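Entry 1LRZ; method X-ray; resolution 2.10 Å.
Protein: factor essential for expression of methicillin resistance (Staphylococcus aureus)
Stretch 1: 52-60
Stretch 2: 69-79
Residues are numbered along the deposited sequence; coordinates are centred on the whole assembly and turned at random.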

# COMPACT_ATOMS: atom_id res chain seq x y z
N VAL A 52 2.75 20.11 -20.25
CA VAL A 52 2.02 18.84 -20.27
C VAL A 52 0.75 18.99 -19.42
O VAL A 52 0.81 19.43 -18.27
CB VAL A 52 2.86 17.69 -19.68
CG1 VAL A 52 1.99 16.41 -19.57
CG2 VAL A 52 4.08 17.43 -20.55
N ILE A 53 -0.40 18.63 -19.99
CA ILE A 53 -1.66 18.70 -19.26
C ILE A 53 -2.37 17.33 -19.21
O ILE A 53 -3.52 17.24 -18.78
CB ILE A 53 -2.62 19.76 -19.85
CG1 ILE A 53 -2.92 19.46 -21.32
CG2 ILE A 53 -2.00 21.15 -19.71
CD1 ILE A 53 -3.99 20.36 -21.93
N ALA A 54 -1.69 16.28 -19.65
CA ALA A 54 -2.24 14.92 -19.62
C ALA A 54 -1.13 13.97 -20.03
O ALA A 54 -0.30 14.31 -20.87
CB ALA A 54 -3.41 14.78 -20.58
N ALA A 55 -1.12 12.78 -19.44
CA ALA A 55 -0.08 11.81 -19.76
C ALA A 55 -0.54 10.38 -19.51
O ALA A 55 -1.47 10.13 -18.73
CB ALA A 55 1.17 12.09 -18.92
N CYS A 56 0.12 9.44 -20.16
CA CYS A 56 -0.19 8.04 -19.94
C CYS A 56 0.91 7.15 -20.45
O CYS A 56 1.44 7.33 -21.56
CB CYS A 56 -1.50 7.64 -20.62
SG CYS A 56 -2.16 6.06 -20.00
N LEU A 57 1.29 6.21 -19.60
CA LEU A 57 2.28 5.23 -19.95
C LEU A 57 1.44 4.08 -20.51
O LEU A 57 0.48 3.64 -19.89
CB LEU A 57 3.07 4.80 -18.72
CG LEU A 57 4.10 3.69 -18.89
CD1 LEU A 57 5.01 3.68 -17.66
CD2 LEU A 57 3.41 2.34 -19.04
N LEU A 58 1.78 3.63 -21.71
CA LEU A 58 1.06 2.54 -22.36
C LEU A 58 2.04 1.42 -22.65
O LEU A 58 3.21 1.67 -22.93
CB LEU A 58 0.49 3.00 -23.71
CG LEU A 58 -0.40 4.25 -23.81
CD1 LEU A 58 -0.55 4.63 -25.29
CD2 LEU A 58 -1.75 3.98 -23.17
N THR A 59 1.56 0.18 -22.54
CA THR A 59 2.39 -0.96 -22.87
C THR A 59 1.61 -1.73 -23.94
O THR A 59 0.38 -1.74 -23.95
CB THR A 59 2.66 -1.89 -21.66
OG1 THR A 59 1.44 -2.16 -20.97
CG2 THR A 59 3.69 -1.25 -20.72
N ALA A 60 2.34 -2.37 -24.84
CA ALA A 60 1.72 -3.12 -25.92
C ALA A 60 2.34 -4.50 -26.01
O ALA A 60 3.55 -4.66 -25.83
CB ALA A 60 1.89 -2.37 -27.24
N TYR A 69 -2.10 -5.65 -28.27
CA TYR A 69 -3.00 -5.40 -27.17
C TYR A 69 -2.39 -4.21 -26.43
O TYR A 69 -1.27 -4.31 -25.92
CB TYR A 69 -3.06 -6.63 -26.26
CG TYR A 69 -3.50 -6.33 -24.84
CD1 TYR A 69 -4.72 -5.72 -24.59
CD2 TYR A 69 -2.68 -6.65 -23.76
CE1 TYR A 69 -5.12 -5.44 -23.29
CE2 TYR A 69 -3.07 -6.37 -22.45
CZ TYR A 69 -4.30 -5.76 -22.22
OH TYR A 69 -4.70 -5.48 -20.93
N PHE A 70 -3.09 -3.08 -26.42
CA PHE A 70 -2.61 -1.89 -25.72
C PHE A 70 -3.30 -1.76 -24.35
O PHE A 70 -4.53 -1.91 -24.25
CB PHE A 70 -2.86 -0.62 -26.55
CG PHE A 70 -1.72 -0.26 -27.48
CD1 PHE A 70 -1.56 -0.92 -28.69
CD2 PHE A 70 -0.82 0.75 -27.14
CE1 PHE A 70 -0.50 -0.58 -29.56
CE2 PHE A 70 0.23 1.09 -27.99
CZ PHE A 70 0.39 0.43 -29.20
N TYR A 71 -2.51 -1.48 -23.32
CA TYR A 71 -2.99 -1.35 -21.94
C TYR A 71 -2.54 0.00 -21.34
O TYR A 71 -1.36 0.37 -21.46
CB TYR A 71 -2.45 -2.53 -21.10
CG TYR A 71 -2.77 -2.46 -19.62
CD1 TYR A 71 -4.08 -2.28 -19.18
CD2 TYR A 71 -1.76 -2.56 -18.66
CE1 TYR A 71 -4.38 -2.20 -17.82
CE2 TYR A 71 -2.04 -2.48 -17.30
CZ TYR A 71 -3.35 -2.29 -16.88
OH TYR A 71 -3.63 -2.17 -15.54
N SER A 72 -3.46 0.74 -20.71
CA SER A 72 -3.13 2.06 -20.14
C SER A 72 -2.45 2.08 -18.76
O SER A 72 -2.18 3.15 -18.22
CB SER A 72 -4.37 2.95 -20.10
OG SER A 72 -5.30 2.48 -19.13
N ASN A 73 -2.22 0.91 -18.18
CA ASN A 73 -1.53 0.84 -16.89
C ASN A 73 -2.05 1.78 -15.79
O ASN A 73 -1.26 2.52 -15.20
CB ASN A 73 -0.03 1.09 -17.09
CG ASN A 73 0.62 0.06 -18.02
OD1 ASN A 73 0.46 0.11 -19.24
ND2 ASN A 73 1.36 -0.87 -17.43
N ARG A 74 -3.35 1.75 -15.51
CA ARG A 74 -3.95 2.60 -14.48
C ARG A 74 -3.97 4.09 -14.84
O ARG A 74 -4.28 4.94 -14.00
CB ARG A 74 -3.23 2.42 -13.13
CG ARG A 74 -3.77 1.29 -12.27
CD ARG A 74 -5.25 1.47 -12.07
NE ARG A 74 -5.82 0.66 -11.00
CZ ARG A 74 -7.13 0.55 -10.80
NH1 ARG A 74 -7.61 -0.18 -9.81
NH2 ARG A 74 -7.95 1.18 -11.62
N GLY A 75 -3.63 4.39 -16.08
CA GLY A 75 -3.63 5.77 -16.53
C GLY A 75 -4.87 5.98 -17.38
O GLY A 75 -5.68 5.07 -17.49
N PRO A 76 -5.03 7.14 -18.02
CA PRO A 76 -4.13 8.30 -18.01
C PRO A 76 -4.24 9.20 -16.79
O PRO A 76 -5.19 9.12 -16.01
CB PRO A 76 -4.52 9.04 -19.28
CG PRO A 76 -5.99 8.81 -19.34
CD PRO A 76 -6.12 7.34 -19.00
N VAL A 77 -3.24 10.06 -16.63
CA VAL A 77 -3.23 11.04 -15.54
C VAL A 77 -3.67 12.30 -16.27
O VAL A 77 -3.02 12.75 -17.22
CB VAL A 77 -1.82 11.20 -14.97
CG1 VAL A 77 -1.84 12.18 -13.81
CG2 VAL A 77 -1.29 9.83 -14.51
N ILE A 78 -4.80 12.86 -15.85
CA ILE A 78 -5.36 14.03 -16.51
C ILE A 78 -6.39 14.65 -15.57
O ILE A 78 -6.87 13.98 -14.64
CB ILE A 78 -6.02 13.58 -17.84
CG1 ILE A 78 -6.59 14.76 -18.62
CG2 ILE A 78 -7.12 12.57 -17.55
CD1 ILE A 78 -7.10 14.35 -20.00
N ASP A 79 -6.73 15.91 -15.79
CA ASP A 79 -7.74 16.57 -14.96
C ASP A 79 -9.11 16.04 -15.39
O ASP A 79 -9.64 16.45 -16.43
CB ASP A 79 -7.66 18.09 -15.12
CG ASP A 79 -8.86 18.83 -14.54
OD1 ASP A 79 -9.54 18.27 -13.65
OD2 ASP A 79 -9.11 19.98 -14.96
O HOH W 1 -4.96 18.33 -16.99

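The two stretches form an antiparallel backbone pairing in two short ladders, interrupted by a turn in the second stretch and packed with mostly apolar side chains. The first ladder pairs Thr59 with Tyr71. Thr59 N donates to Tyr71 O at 3.1 Å, and Tyr71 N donates to Thr59 O at 3.0 Å. The second ladder pairs Ala55 with Val77. Ala55 N donates to Val77 O at 2.9 Å, and Val77 N donates to Ala55 O at 2.7 Å. The register shifts by two residues between them.

The shift is taken up from Ser72 to Gly75, a type I' turn closed by Gly75 N to Ser72 O at 2.9 Å. Ser72 OG also donates to Gly75 O at 3.1 Å, so the serine ties the turn from its side chain. Glycine suits its position because an ideal CB there would lie 2.7 Å from Cys56 SG, a clash. A cis peptide bond then leads into Pro76.

Cys56 points toward the second stretch and fills the space beside this turn. Its CB lies 3.6 Å from Pro76 CB, and its SG lies 3.4 Å from Ser72 O. Where the ladders break, Leu57 O and Ser72 O come within 3.2 Å; both are acceptors and do not bond.

Ala60 and Phe70 share one face of the sheet. Ala60 CB sits over the face of the Phe70 ring, 3.7 Å from Phe70 CZ, in a CH-pi contact. Leu58 adds apolar packing, with CD1 4.3 Å from Phe70 CD2. At the far end, Ala54 CB meets Ile78 CG1 at 3.7 Å. Beyond it, a water accepts from Asp79 N at 3.2 Å and donates to Ile53 O at 2.5 Å. The contact buries 653 Å², both sides summed.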